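PDB 3QR0: phospholipase C-beta (PLC-beta) from Sepia officinalis, which belongs to the phospholipase C-beta family and joins a PH domain, EF-hand-like domains, a calcium-bearing TIM barrel of X and Y halves, and a C2 domain. Local coordinates for residues 598-603 against 608-613; 584-589 against 716-721; 136-141 against 405-410; 665-670 against 729-734. All coordinates share one frame; numbering follows the deposited sequence.

Contact 1. Residues 598-603 against 608-613; sequences LNFQCF and CVNLGV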
loop_
_atom_site.group_PDB
_atom_site.type_symbol
_atom_site.label_atom_id
_atom_site.label_comp_id
_atom_site.label_asym_id
_atom_site.label_seq_id
_atom_site.Cartn_x
_atom_site.Cartn_y
_atom_site.Cartn_z
ATOM N N LEU A 598 2.450 6.333 12.197
ATOM C CA LEU A 598 2.077 4.981 12.577
ATOM C C LEU A 598 3.312 4.108 12.721
ATOM O O LEU A 598 4.349 4.364 12.107
ATOM C CB LEU A 598 1.134 4.384 11.529
ATOM C CG LEU A 598 -0.151 5.181 11.273
ATOM C CD1 LEU A 598 -0.855 4.683 10.021
ATOM C CD2 LEU A 598 -1.066 5.103 12.488
ATOM N N ASN A 599 3.191 3.069 13.533
ATOM C CA ASN A 599 4.228 2.062 13.646
ATOM C C ASN A 599 4.135 1.097 12.467
ATOM O O ASN A 599 3.259 0.236 12.438
ATOM C CB ASN A 599 4.098 1.322 14.975
ATOM C CG ASN A 599 4.353 2.225 16.162
ATOM O OD1 ASN A 599 5.357 2.933 16.211
ATOM N ND2 ASN A 599 3.447 2.208 17.125
ATOM N N PHE A 600 5.052 1.240 11.512
ATOM C CA PHE A 600 5.023 0.465 10.266
ATOM C C PHE A 600 5.280 -1.025 10.459
ATOM O O PHE A 600 4.933 -1.821 9.586
ATOM C CB PHE A 600 6.000 1.047 9.229
ATOM C CG PHE A 600 5.380 2.085 8.339
ATOM C CD1 PHE A 600 4.755 3.195 8.883
ATOM C CD2 PHE A 600 5.404 1.946 6.961
ATOM C CE1 PHE A 600 4.169 4.146 8.070
ATOM C CE2 PHE A 600 4.829 2.900 6.142
ATOM C CZ PHE A 600 4.205 3.993 6.690
ATOM N N GLN A 601 5.868 -1.399 11.596
ATOM C CA GLN A 601 6.168 -2.800 11.887
ATOM C C GLN A 601 4.970 -3.572 12.429
ATOM O O GLN A 601 5.026 -4.793 12.538
ATOM C CB GLN A 601 7.333 -2.913 12.882
ATOM C CG GLN A 601 7.010 -2.502 14.319
ATOM C CD GLN A 601 7.229 -1.026 14.597
ATOM O OE1 GLN A 601 6.973 -0.159 13.744
ATOM N NE2 GLN A 601 7.701 -0.728 15.798
ATOM N N CYS A 602 3.902 -2.866 12.796
ATOM C CA CYS A 602 2.713 -3.509 13.345
ATOM C C CYS A 602 1.615 -3.515 12.296
ATOM O O CYS A 602 1.010 -2.485 12.025
ATOM C CB CYS A 602 2.241 -2.783 14.597
ATOM S SG CYS A 602 0.796 -3.531 15.395
ATOM N N PHE A 603 1.354 -4.691 11.726
ATOM C CA PHE A 603 0.385 -4.838 10.638
ATOM C C PHE A 603 -1.040 -5.017 11.146
ATOM O O PHE A 603 -1.742 -5.953 10.765
ATOM C CB PHE A 603 0.799 -5.989 9.725
ATOM C CG PHE A 603 2.057 -5.704 8.946
ATOM C CD1 PHE A 603 2.053 -4.753 7.934
ATOM C CD2 PHE A 603 3.245 -6.352 9.247
ATOM C CE1 PHE A 603 3.207 -4.471 7.216
ATOM C CE2 PHE A 603 4.409 -6.073 8.537
ATOM C CZ PHE A 603 4.386 -5.134 7.521
ATOM N N CYS A 608 -2.790 -1.575 7.733
ATOM C CA CYS A 608 -3.497 -2.100 6.563
ATOM C C CYS A 608 -4.234 -0.996 5.797
ATOM O O CYS A 608 -4.139 -0.920 4.573
ATOM C CB CYS A 608 -4.478 -3.200 6.976
ATOM S SG CYS A 608 -3.679 -4.701 7.574
ATOM N N VAL A 609 -4.936 -0.133 6.528
ATOM C CA VAL A 609 -5.675 0.985 5.933
ATOM C C VAL A 609 -4.731 2.053 5.375
ATOM O O VAL A 609 -4.941 2.566 4.274
ATOM C CB VAL A 609 -6.636 1.635 6.963
ATOM C CG1 VAL A 609 -7.238 2.909 6.421
ATOM C CG2 VAL A 609 -7.736 0.649 7.353
ATOM N N ASN A 610 -3.689 2.370 6.133
ATOM C CA ASN A 610 -2.715 3.373 5.724
ATOM C C ASN A 610 -2.065 3.027 4.387
ATOM O O ASN A 610 -2.046 3.845 3.468
ATOM C CB ASN A 610 -1.641 3.532 6.798
ATOM C CG ASN A 610 -0.710 4.695 6.522
ATOM O OD1 ASN A 610 -1.097 5.859 6.643
ATOM N ND2 ASN A 610 0.527 4.387 6.148
ATOM N N LEU A 611 -1.554 1.805 4.274
ATOM C CA LEU A 611 -0.901 1.373 3.043
ATOM C C LEU A 611 -1.899 1.295 1.888
ATOM O O LEU A 611 -1.563 1.637 0.753
ATOM C CB LEU A 611 -0.192 0.036 3.244
ATOM C CG LEU A 611 0.943 0.094 4.273
ATOM C CD1 LEU A 611 1.510 -1.297 4.515
ATOM C CD2 LEU A 611 2.023 1.053 3.830
ATOM N N GLY A 612 -3.128 0.884 2.191
ATOM C CA GLY A 612 -4.208 0.875 1.215
ATOM C C GLY A 612 -4.521 2.221 0.582
ATOM O O GLY A 612 -4.643 2.314 -0.645
ATOM N N VAL A 613 -4.648 3.264 1.398
ATOM C CA VAL A 613 -5.037 4.576 0.880
ATOM C C VAL A 613 -3.889 5.287 0.173
ATOM O O VAL A 613 -4.109 5.964 -0.835
ATOM C CB VAL A 613 -5.663 5.507 1.964
ATOM C CG1 VAL A 613 -6.857 4.814 2.652
ATOM C CG2 VAL A 613 -4.643 5.949 2.984
#

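Contact 2. Residues 584-589 against 716-721; sequences VPQIYW and LAVVRI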
loop_
_atom_site.group_PDB
_atom_site.type_symbol
_atom_site.label_atom_id
_atom_site.label_comp_id
_atom_site.label_asym_id
_atom_site.label_seq_id
_atom_site.Cartn_x
_atom_site.Cartn_y
_atom_site.Cartn_z
ATOM N N VAL A 584 -6.264 4.159 14.714
ATOM C CA VAL A 584 -6.784 4.260 13.358
ATOM C C VAL A 584 -6.573 5.698 12.877
ATOM O O VAL A 584 -7.025 6.639 13.531
ATOM C CB VAL A 584 -8.276 3.881 13.299
ATOM C CG1 VAL A 584 -8.828 4.100 11.904
ATOM C CG2 VAL A 584 -8.462 2.428 13.729
ATOM N N PRO A 585 -5.864 5.873 11.747
ATOM C CA PRO A 585 -5.437 7.213 11.336
ATOM C C PRO A 585 -6.572 8.170 10.948
ATOM O O PRO A 585 -6.418 9.380 11.109
ATOM C CB PRO A 585 -4.510 6.941 10.147
ATOM C CG PRO A 585 -4.921 5.603 9.641
ATOM C CD PRO A 585 -5.372 4.833 10.828
ATOM N N GLN A 586 -7.696 7.638 10.458
ATOM C CA GLN A 586 -8.877 8.451 10.160
ATOM C C GLN A 586 -9.266 9.368 11.326
ATOM O O GLN A 586 -9.751 10.473 11.101
ATOM C CB GLN A 586 -10.082 7.572 9.782
ATOM C CG GLN A 586 -10.130 7.140 8.309
ATOM C CD GLN A 586 -9.218 5.969 7.974
ATOM O OE1 GLN A 586 -8.562 5.390 8.848
ATOM N NE2 GLN A 586 -9.170 5.614 6.689
ATOM N N ILE A 587 -9.061 8.915 12.567
ATOM C CA ILE A 587 -9.390 9.733 13.741
ATOM C C ILE A 587 -8.808 11.141 13.587
ATOM O O ILE A 587 -9.476 12.134 13.875
ATOM C CB ILE A 587 -8.859 9.112 15.061
ATOM C CG1 ILE A 587 -9.611 7.818 15.393
ATOM C CG2 ILE A 587 -9.021 10.107 16.225
ATOM C CD1 ILE A 587 -8.946 6.982 16.484
ATOM N N TYR A 588 -7.561 11.211 13.121
ATOM C CA TYR A 588 -6.837 12.470 13.016
ATOM C C TYR A 588 -6.912 13.085 11.616
ATOM O O TYR A 588 -6.930 14.311 11.485
ATOM C CB TYR A 588 -5.396 12.274 13.507
ATOM C CG TYR A 588 -5.402 11.746 14.927
ATOM C CD1 TYR A 588 -5.687 12.589 15.993
ATOM C CD2 TYR A 588 -5.213 10.394 15.194
ATOM C CE1 TYR A 588 -5.740 12.114 17.291
ATOM C CE2 TYR A 588 -5.266 9.910 16.491
ATOM C CZ TYR A 588 -5.529 10.779 17.532
ATOM O OH TYR A 588 -5.586 10.315 18.821
ATOM N N TRP A 589 -6.982 12.251 10.578
ATOM C CA TRP A 589 -7.224 12.760 9.222
ATOM C C TRP A 589 -8.563 13.496 9.127
ATOM O O TRP A 589 -8.705 14.420 8.315
ATOM C CB TRP A 589 -7.206 11.641 8.176
ATOM C CG TRP A 589 -5.872 11.041 7.919
ATOM C CD1 TRP A 589 -4.652 11.644 8.044
ATOM C CD2 TRP A 589 -5.619 9.720 7.444
ATOM N NE1 TRP A 589 -3.650 10.768 7.696
ATOM C CE2 TRP A 589 -4.217 9.580 7.320
ATOM C CE3 TRP A 589 -6.437 8.638 7.112
ATOM C CZ2 TRP A 589 -3.624 8.406 6.882
ATOM C CZ3 TRP A 589 -5.842 7.468 6.676
ATOM C CH2 TRP A 589 -4.452 7.364 6.563
ATOM N N LEU A 716 -13.920 11.333 2.979
ATOM C CA LEU A 716 -13.046 10.995 4.110
ATOM C C LEU A 716 -13.080 9.497 4.466
ATOM O O LEU A 716 -12.384 9.059 5.385
ATOM C CB LEU A 716 -13.427 11.820 5.349
ATOM C CG LEU A 716 -13.061 13.311 5.341
ATOM C CD1 LEU A 716 -13.601 13.977 6.596
ATOM C CD2 LEU A 716 -11.550 13.522 5.242
ATOM N N ALA A 717 -13.862 8.713 3.726
ATOM C CA ALA A 717 -14.143 7.333 4.102
ATOM C C ALA A 717 -13.557 6.311 3.141
ATOM O O ALA A 717 -13.357 6.588 1.952
ATOM C CB ALA A 717 -15.648 7.123 4.216
ATOM N N VAL A 718 -13.303 5.120 3.673
ATOM C CA VAL A 718 -12.965 3.962 2.869
ATOM C C VAL A 718 -13.842 2.792 3.280
ATOM O O VAL A 718 -14.259 2.696 4.441
ATOM C CB VAL A 718 -11.481 3.581 3.023
ATOM C CG1 VAL A 718 -10.602 4.767 2.682
ATOM C CG2 VAL A 718 -11.180 3.071 4.442
ATOM N N VAL A 719 -14.144 1.926 2.321
ATOM C CA VAL A 719 -14.775 0.648 2.597
ATOM C C VAL A 719 -13.705 -0.422 2.453
ATOM O O VAL A 719 -12.788 -0.297 1.618
ATOM C CB VAL A 719 -16.002 0.390 1.676
ATOM C CG1 VAL A 719 -15.587 0.280 0.206
ATOM C CG2 VAL A 719 -16.750 -0.854 2.124
ATOM N N ARG A 720 -13.789 -1.448 3.296
ATOM C CA ARG A 720 -12.758 -2.462 3.360
ATOM C C ARG A 720 -13.358 -3.855 3.417
ATOM O O ARG A 720 -14.221 -4.124 4.253
ATOM C CB ARG A 720 -11.885 -2.242 4.593
ATOM C CG ARG A 720 -10.707 -3.176 4.670
ATOM C CD ARG A 720 -9.789 -2.803 5.805
ATOM N NE ARG A 720 -8.749 -3.809 5.992
ATOM C CZ ARG A 720 -8.423 -4.378 7.150
ATOM N NH1 ARG A 720 -9.049 -4.065 8.281
ATOM N NH2 ARG A 720 -7.457 -5.281 7.173
ATOM N N ILE A 721 -12.881 -4.731 2.533
ATOM C CA ILE A 721 -13.237 -6.150 2.543
ATOM C C ILE A 721 -12.110 -6.938 3.205
ATOM O O ILE A 721 -10.953 -6.795 2.818
ATOM C CB ILE A 721 -13.469 -6.677 1.105
ATOM C CG1 ILE A 721 -14.739 -6.062 0.507
ATOM C CG2 ILE A 721 -13.585 -8.203 1.093
ATOM C CD1 ILE A 721 -14.996 -6.461 -0.964
HETATM O O HOH W 1 -10.255 7.514 4.793
#

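Contact 3. Residues 136-141 against 405-410; sequences EVFSYA and FKVSDY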
loop_
_atom_site.group_PDB
_atom_site.type_symbol
_atom_site.label_atom_id
_atom_site.label_comp_id
_atom_site.label_asym_id
_atom_site.label_seq_id
_atom_site.Cartn_x
_atom_site.Cartn_y
_atom_site.Cartn_z
ATOM N N GLU A 136 15.610 -2.204 -14.210
ATOM C CA GLU A 136 14.466 -2.860 -14.841
ATOM C C GLU A 136 13.615 -3.610 -13.826
ATOM O O GLU A 136 12.399 -3.421 -13.775
ATOM C CB GLU A 136 14.926 -3.810 -15.953
ATOM C CG GLU A 136 15.426 -3.100 -17.210
ATOM C CD GLU A 136 14.365 -2.243 -17.886
ATOM O OE1 GLU A 136 13.185 -2.654 -17.922
ATOM O OE2 GLU A 136 14.722 -1.154 -18.393
ATOM N N VAL A 137 14.256 -4.450 -13.016
ATOM C CA VAL A 137 13.534 -5.269 -12.042
ATOM C C VAL A 137 12.817 -4.410 -10.996
ATOM O O VAL A 137 11.689 -4.720 -10.614
ATOM C CB VAL A 137 14.465 -6.286 -11.357
ATOM C CG1 VAL A 137 13.743 -6.999 -10.218
ATOM C CG2 VAL A 137 14.972 -7.290 -12.375
ATOM N N PHE A 138 13.458 -3.332 -10.545
ATOM C CA PHE A 138 12.812 -2.428 -9.603
ATOM C C PHE A 138 11.523 -1.861 -10.210
ATOM O O PHE A 138 10.478 -1.865 -9.561
ATOM C CB PHE A 138 13.739 -1.287 -9.177
ATOM C CG PHE A 138 13.191 -0.468 -8.041
ATOM C CD1 PHE A 138 13.440 -0.835 -6.724
ATOM C CD2 PHE A 138 12.406 0.651 -8.286
ATOM C CE1 PHE A 138 12.917 -0.093 -5.658
ATOM C CE2 PHE A 138 11.878 1.401 -7.230
ATOM C CZ PHE A 138 12.142 1.026 -5.910
ATOM N N SER A 139 11.598 -1.392 -11.456
ATOM C CA SER A 139 10.423 -0.831 -12.121
ATOM C C SER A 139 9.286 -1.856 -12.236
ATOM O O SER A 139 8.127 -1.483 -12.109
ATOM C CB SER A 139 10.774 -0.223 -13.494
ATOM O OG SER A 139 11.028 -1.223 -14.466
ATOM N N TYR A 140 9.607 -3.137 -12.435
ATOM C CA TYR A 140 8.567 -4.174 -12.535
ATOM C C TYR A 140 7.930 -4.473 -11.185
ATOM O O TYR A 140 6.734 -4.742 -11.118
ATOM C CB TYR A 140 9.089 -5.502 -13.111
ATOM C CG TYR A 140 9.935 -5.400 -14.354
ATOM C CD1 TYR A 140 9.684 -4.441 -15.337
ATOM C CD2 TYR A 140 10.971 -6.293 -14.565
ATOM C CE1 TYR A 140 10.488 -4.365 -16.482
ATOM C CE2 TYR A 140 11.763 -6.229 -15.691
ATOM C CZ TYR A 140 11.524 -5.271 -16.645
ATOM O OH TYR A 140 12.340 -5.231 -17.754
ATOM N N ALA A 141 8.739 -4.447 -10.125
ATOM C CA ALA A 141 8.265 -4.715 -8.771
ATOM C C ALA A 141 7.367 -3.605 -8.254
ATOM O O ALA A 141 6.499 -3.862 -7.420
ATOM C CB ALA A 141 9.444 -4.917 -7.808
ATOM N N PHE A 405 13.915 8.710 -2.574
ATOM C CA PHE A 405 13.171 9.066 -3.771
ATOM C C PHE A 405 13.129 7.980 -4.847
ATOM O O PHE A 405 12.936 8.281 -6.025
ATOM C CB PHE A 405 13.708 10.394 -4.319
ATOM C CG PHE A 405 13.733 11.484 -3.285
ATOM C CD1 PHE A 405 12.544 12.018 -2.802
ATOM C CD2 PHE A 405 14.931 11.929 -2.745
ATOM C CE1 PHE A 405 12.551 13.005 -1.823
ATOM C CE2 PHE A 405 14.947 12.915 -1.768
ATOM C CZ PHE A 405 13.758 13.457 -1.307
ATOM N N LYS A 406 13.270 6.720 -4.438
ATOM C CA LYS A 406 13.186 5.598 -5.377
ATOM C C LYS A 406 11.764 5.344 -5.877
ATOM O O LYS A 406 11.589 4.943 -7.029
ATOM C CB LYS A 406 13.764 4.300 -4.777
ATOM C CG LYS A 406 15.277 4.250 -4.785
ATOM C CD LYS A 406 15.835 2.853 -4.440
ATOM C CE LYS A 406 16.059 1.998 -5.689
ATOM N NZ LYS A 406 16.808 0.732 -5.385
ATOM N N VAL A 407 10.759 5.562 -5.027
ATOM C CA VAL A 407 9.366 5.310 -5.419
ATOM C C VAL A 407 8.515 6.571 -5.517
ATOM O O VAL A 407 7.481 6.553 -6.174
ATOM C CB VAL A 407 8.654 4.296 -4.485
ATOM C CG1 VAL A 407 9.533 3.071 -4.264
ATOM C CG2 VAL A 407 8.256 4.953 -3.162
ATOM N N SER A 408 8.950 7.651 -4.872
ATOM C CA SER A 408 8.258 8.937 -4.932
ATOM C C SER A 408 9.261 10.068 -5.087
ATOM O O SER A 408 10.303 10.060 -4.440
ATOM C CB SER A 408 7.449 9.156 -3.650
ATOM O OG SER A 408 6.908 10.467 -3.594
ATOM N N ASP A 409 8.927 11.047 -5.925
ATOM C CA ASP A 409 9.741 12.251 -6.090
ATOM C C ASP A 409 9.417 13.328 -5.056
ATOM O O ASP A 409 10.093 14.359 -5.012
ATOM C CB ASP A 409 9.527 12.853 -7.486
ATOM C CG ASP A 409 10.206 12.058 -8.585
ATOM O OD1 ASP A 409 11.175 11.325 -8.301
ATOM O OD2 ASP A 409 9.769 12.189 -9.751
ATOM N N TYR A 410 8.390 13.107 -4.240
ATOM C CA TYR A 410 7.850 14.176 -3.386
ATOM C C TYR A 410 8.535 14.234 -2.011
ATOM O O TYR A 410 9.114 13.249 -1.570
ATOM C CB TYR A 410 6.311 14.084 -3.365
ATOM C CG TYR A 410 5.780 14.545 -4.709
ATOM C CD1 TYR A 410 5.556 15.892 -4.952
ATOM C CD2 TYR A 410 5.610 13.651 -5.766
ATOM C CE1 TYR A 410 5.128 16.342 -6.191
ATOM C CE2 TYR A 410 5.180 14.094 -7.019
ATOM C CZ TYR A 410 4.940 15.445 -7.222
ATOM O OH TYR A 410 4.516 15.920 -8.448
#

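Contact 4. Residues 665-670 against 729-734; sequences KQISSY and KFIGHR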
loop_
_atom_site.group_PDB
_atom_site.type_symbol
_atom_site.label_atom_id
_atom_site.label_comp_id
_atom_site.label_asym_id
_atom_site.label_seq_id
_atom_site.Cartn_x
_atom_site.Cartn_y
_atom_site.Cartn_z
ATOM N N LYS A 665 -5.107 -25.122 0.038
ATOM C CA LYS A 665 -5.728 -26.224 0.780
ATOM C C LYS A 665 -7.210 -25.934 1.016
ATOM O O LYS A 665 -7.671 -24.813 0.804
ATOM C CB LYS A 665 -5.002 -26.472 2.111
ATOM C CG LYS A 665 -4.769 -25.224 2.963
ATOM C CD LYS A 665 -4.098 -25.565 4.293
ATOM C CE LYS A 665 -3.939 -24.326 5.178
ATOM N NZ LYS A 665 -3.751 -24.684 6.620
ATOM N N GLN A 666 -7.953 -26.955 1.437
ATOM C CA GLN A 666 -9.387 -26.810 1.700
ATOM C C GLN A 666 -9.616 -26.126 3.041
ATOM O O GLN A 666 -9.651 -26.790 4.079
ATOM C CB GLN A 666 -10.104 -28.169 1.680
ATOM C CG GLN A 666 -10.490 -28.644 0.288
ATOM C CD GLN A 666 -11.380 -29.873 0.305
ATOM O OE1 GLN A 666 -11.452 -30.595 1.302
ATOM N NE2 GLN A 666 -12.069 -30.114 -0.803
ATOM N N ILE A 667 -9.780 -24.807 3.009
ATOM C CA ILE A 667 -10.052 -24.019 4.213
ATOM C C ILE A 667 -11.538 -23.690 4.341
ATOM O O ILE A 667 -12.299 -23.805 3.377
ATOM C CB ILE A 667 -9.248 -22.690 4.231
ATOM C CG1 ILE A 667 -9.611 -21.803 3.033
ATOM C CG2 ILE A 667 -7.754 -22.975 4.237
ATOM C CD1 ILE A 667 -9.308 -20.339 3.247
ATOM N N SER A 668 -11.938 -23.298 5.546
ATOM C CA SER A 668 -13.252 -22.717 5.788
ATOM C C SER A 668 -13.044 -21.212 5.934
ATOM O O SER A 668 -12.108 -20.787 6.610
ATOM C CB SER A 668 -13.873 -23.299 7.055
ATOM O OG SER A 668 -14.000 -24.708 6.948
ATOM N N SER A 669 -13.887 -20.409 5.293
ATOM C CA SER A 669 -13.675 -18.960 5.256
ATOM C C SER A 669 -14.939 -18.148 5.473
ATOM O O SER A 669 -16.053 -18.642 5.312
ATOM C CB SER A 669 -13.062 -18.552 3.919
ATOM O OG SER A 669 -13.997 -18.689 2.863
ATOM N N TYR A 670 -14.738 -16.886 5.844
ATOM C CA TYR A 670 -15.799 -15.894 5.844
ATOM C C TYR A 670 -15.240 -14.536 5.433
ATOM O O TYR A 670 -14.022 -14.333 5.386
ATOM C CB TYR A 670 -16.501 -15.818 7.212
ATOM C CG TYR A 670 -15.618 -15.423 8.379
ATOM C CD1 TYR A 670 -15.318 -14.086 8.631
ATOM C CD2 TYR A 670 -15.106 -16.381 9.250
ATOM C CE1 TYR A 670 -14.518 -13.714 9.706
ATOM C CE2 TYR A 670 -14.306 -16.018 10.336
ATOM C CZ TYR A 670 -14.017 -14.683 10.557
ATOM O OH TYR A 670 -13.216 -14.310 11.617
ATOM N N LYS A 729 -8.032 -16.417 11.330
ATOM C CA LYS A 729 -6.746 -16.162 10.687
ATOM C C LYS A 729 -6.939 -15.331 9.421
ATOM O O LYS A 729 -7.744 -15.673 8.559
ATOM C CB LYS A 729 -6.038 -17.473 10.344
ATOM C CG LYS A 729 -4.605 -17.303 9.862
ATOM C CD LYS A 729 -3.935 -18.658 9.700
ATOM C CE LYS A 729 -2.430 -18.536 9.493
ATOM N NZ LYS A 729 -2.085 -17.887 8.198
ATOM N N PHE A 730 -6.190 -14.240 9.329
ATOM C CA PHE A 730 -6.258 -13.323 8.200
ATOM C C PHE A 730 -5.816 -13.995 6.901
ATOM O O PHE A 730 -4.803 -14.689 6.875
ATOM C CB PHE A 730 -5.355 -12.129 8.497
ATOM C CG PHE A 730 -5.338 -11.087 7.421
ATOM C CD1 PHE A 730 -6.319 -10.113 7.371
ATOM C CD2 PHE A 730 -4.315 -11.058 6.481
ATOM C CE1 PHE A 730 -6.291 -9.136 6.390
ATOM C CE2 PHE A 730 -4.284 -10.086 5.498
ATOM C CZ PHE A 730 -5.272 -9.125 5.455
ATOM N N ILE A 731 -6.577 -13.789 5.825
ATOM C CA ILE A 731 -6.204 -14.302 4.506
ATOM C C ILE A 731 -5.792 -13.144 3.605
ATOM O O ILE A 731 -4.676 -13.117 3.079
ATOM C CB ILE A 731 -7.355 -15.082 3.847
ATOM C CG1 ILE A 731 -7.641 -16.367 4.624
ATOM C CG2 ILE A 731 -7.023 -15.401 2.396
ATOM C CD1 ILE A 731 -8.924 -17.039 4.208
ATOM N N GLY A 732 -6.704 -12.197 3.422
ATOM C CA GLY A 732 -6.441 -11.033 2.590
ATOM C C GLY A 732 -7.487 -9.955 2.773
ATOM O O GLY A 732 -8.518 -10.172 3.417
ATOM N N HIS A 733 -7.212 -8.783 2.216
ATOM C CA HIS A 733 -8.127 -7.665 2.309
ATOM C C HIS A 733 -8.017 -6.766 1.085
ATOM O O HIS A 733 -7.155 -6.958 0.223
ATOM C CB HIS A 733 -7.846 -6.862 3.588
ATOM C CG HIS A 733 -6.713 -5.896 3.458
ATOM N ND1 HIS A 733 -6.833 -4.564 3.786
ATOM C CD2 HIS A 733 -5.445 -6.060 3.007
ATOM C CE1 HIS A 733 -5.687 -3.948 3.544
ATOM N NE2 HIS A 733 -4.827 -4.835 3.074
ATOM N N ARG A 734 -8.904 -5.784 1.016
ATOM C CA ARG A 734 -8.827 -4.743 -0.001
ATOM C C ARG A 734 -9.498 -3.471 0.507
ATOM O O ARG A 734 -10.640 -3.514 0.958
ATOM C CB ARG A 734 -9.479 -5.212 -1.304
ATOM C CG ARG A 734 -9.250 -4.289 -2.499
ATOM C CD ARG A 734 -7.791 -4.250 -2.922
ATOM N NE ARG A 734 -7.597 -3.337 -4.049
ATOM C CZ ARG A 734 -7.579 -3.691 -5.333
ATOM N NH1 ARG A 734 -7.716 -4.965 -5.703
ATOM N NH2 ARG A 734 -7.407 -2.755 -6.260
#

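Contact 1. Residues 598-603 against 608-613
N610, on helix 605-613, packs against L598 and the F600 ring, and it is the side chain to follow. Its CB already meets L598 CD1 at 3.5 Å. One bond further out, N610 CG lies 3.5 Å from the same methyl, L598 CD1, and OD1 is still 3.6 Å from L598 CD1: the leucine and the asparagine run antiparallel alongside one another. With CG anti to the backbone N (chi1 -172°), the amide is carried out to the loop, where ND2 comes 3.7 Å from F600 CZ. Amide and ring planes are 77° apart, and ND2 approaches the ring obliquely. ND2 is hydrogen-bonded to N335 OD1. One residue along the helix, L611 sends one methyl to each phenylalanine: CD2 lies 4.1 Å from F600 CE2, while CD1 comes to the edge of the other ring, 4.5 Å from F603 CE1. The loop, which follows strand 595-596 of the TIM-barrel domain, folds as a type I turn from N599 to C602, with F600 inside it and F603 just after it. Where the loop leads into the helix, C608 SG sits 3.9 Å from F603 O. The joining is by van der Waals contact, not by polar bonds between the segments: the one amide in the interface is buried, and its ND2 is satisfied by N335 rather than by the turn it packs against.

Contact 2. Residues 584-589 against 716-721
L716 O takes a hydrogen bond of 2.7 Å from a bridging water, which in turn accepts one of 2.9 Å from Q586 NE2. Q586 NE2 is itself 4.9 Å from L716 O, and the water spans that distance. A bend at chi2 (80°) sets NE2 at the edge of the W589 indole, in its plane, and within 3.9 Å of V718 CG2, whose side chain the glutamine crosses at about a right angle. Here the TIM-barrel domain, through helix 586-589 of its Y half, faces the C2 domain where the chain enters strand 718-725. P585 O holds that helical turn together by accepting from both Y588 N and W589 N, each at 3.0 Å. The proline also lays CB over one indole face of W589, 3.5 Å above the plane. At the other end of that turn, W589 O has L716 CD2 4.3 Å away and is hydrogen-bonded to Y333 OH.

Contact 3. Residues 136-141 against 405-410
K406 lays the end of its aliphatic chain over one face of the F138 ring. K406 CE is 4.0 Å from the F138 ring centroid and 20° off the normal, a CH-pi contact, while NZ stands 4.5 Å from the same centroid at 35°, making an off-centre cation-pi pair. At the base of the lysine, CB meets F138 CZ at 3.8 Å, and K406 O approaches F138 CE2 to 3.6 Å. V407 works on a different side of the ring: its CG1 comes in near the ring plane, 3.7 Å from F138 CZ. The lysine bends at chi3 (91°), and CE and NZ both lie near F138 CD1 and CE1. NZ makes a salt bridge to D72 OD1 and a weak hydrogen bond to I73 O; the carboxylate is probably the stronger partner of the charge, the ring a secondary one. On the loop side, an ST turn in which S408 OG accepts from Y410 N (3.1 Å) shapes the chain as it heads for strand 412-418. F138 itself stacks on Y142. Thus helix 127-141 of the PH domain, with its edge strand 70-75 alongside, meets the X half of the TIM barrel, where L361 of helix 354-361 touches both F138 and V407.

Contact 4. Residues 665-670 against 729-734
I667 and I731 reach toward each other tip to tip across one face of a C2-domain sheet, whose strand 718-725 runs between strands 669-676 and 730-737. The strands they belong to are second neighbours; I667, just before its strand begins, and I731 meet over the strand between, where both touch E725. At this point the fit is tight: I667 CD1 and I731 CD1 are 3.5 Å apart, closer than two methyl carbons usually sit. I667 gets there with CG1 between its backbone N and carbonyl carbon (chi1 61°). A classic beta bulge, in which I731 and G732 together face V723, sets the backbone from which I731 projects. Away from this point the packing slackens quickly. S669 adds a marginal touch, its CB 4.4 Å from I731 CD1, and the backbones keep well apart, S669 CA and I731 CA being the nearest pair at 8.8 Å. I731 stays partly exposed, while K665 and K729, the first residues of the two segments, are exposed to solvent and neither side chain comes closer than 6.8 Å to the opposite segment. The hydroxyl of S669 looks to another partner, with OG hydrogen-bonded to Y701 OH.

How the contacts relate
Contacts 1 and 2 are buried neighbours: V609 CG1 lies 3.3 Å from Q586 NE2, and V613 meets V718, so helix 605-613 touches both segments of contact 2. The 716-721 side of contact 2 lies in the same C2 sheet as the strands of contact 4, since 718-725 and 730-737 pair there; I721 O and R734 N are 2.9 Å apart, a probable hydrogen bond. Contact 4 is mostly buried yet solvent-edged, and contact 3 is a surface junction about 10 Å, between nearest atoms, from contact 1. Chemistry varies with place: amide and hydrocarbon in contact 1, a water bridge between domains in contact 2, a charged lysine on a ring in contact 3, bare methyls in contact 4.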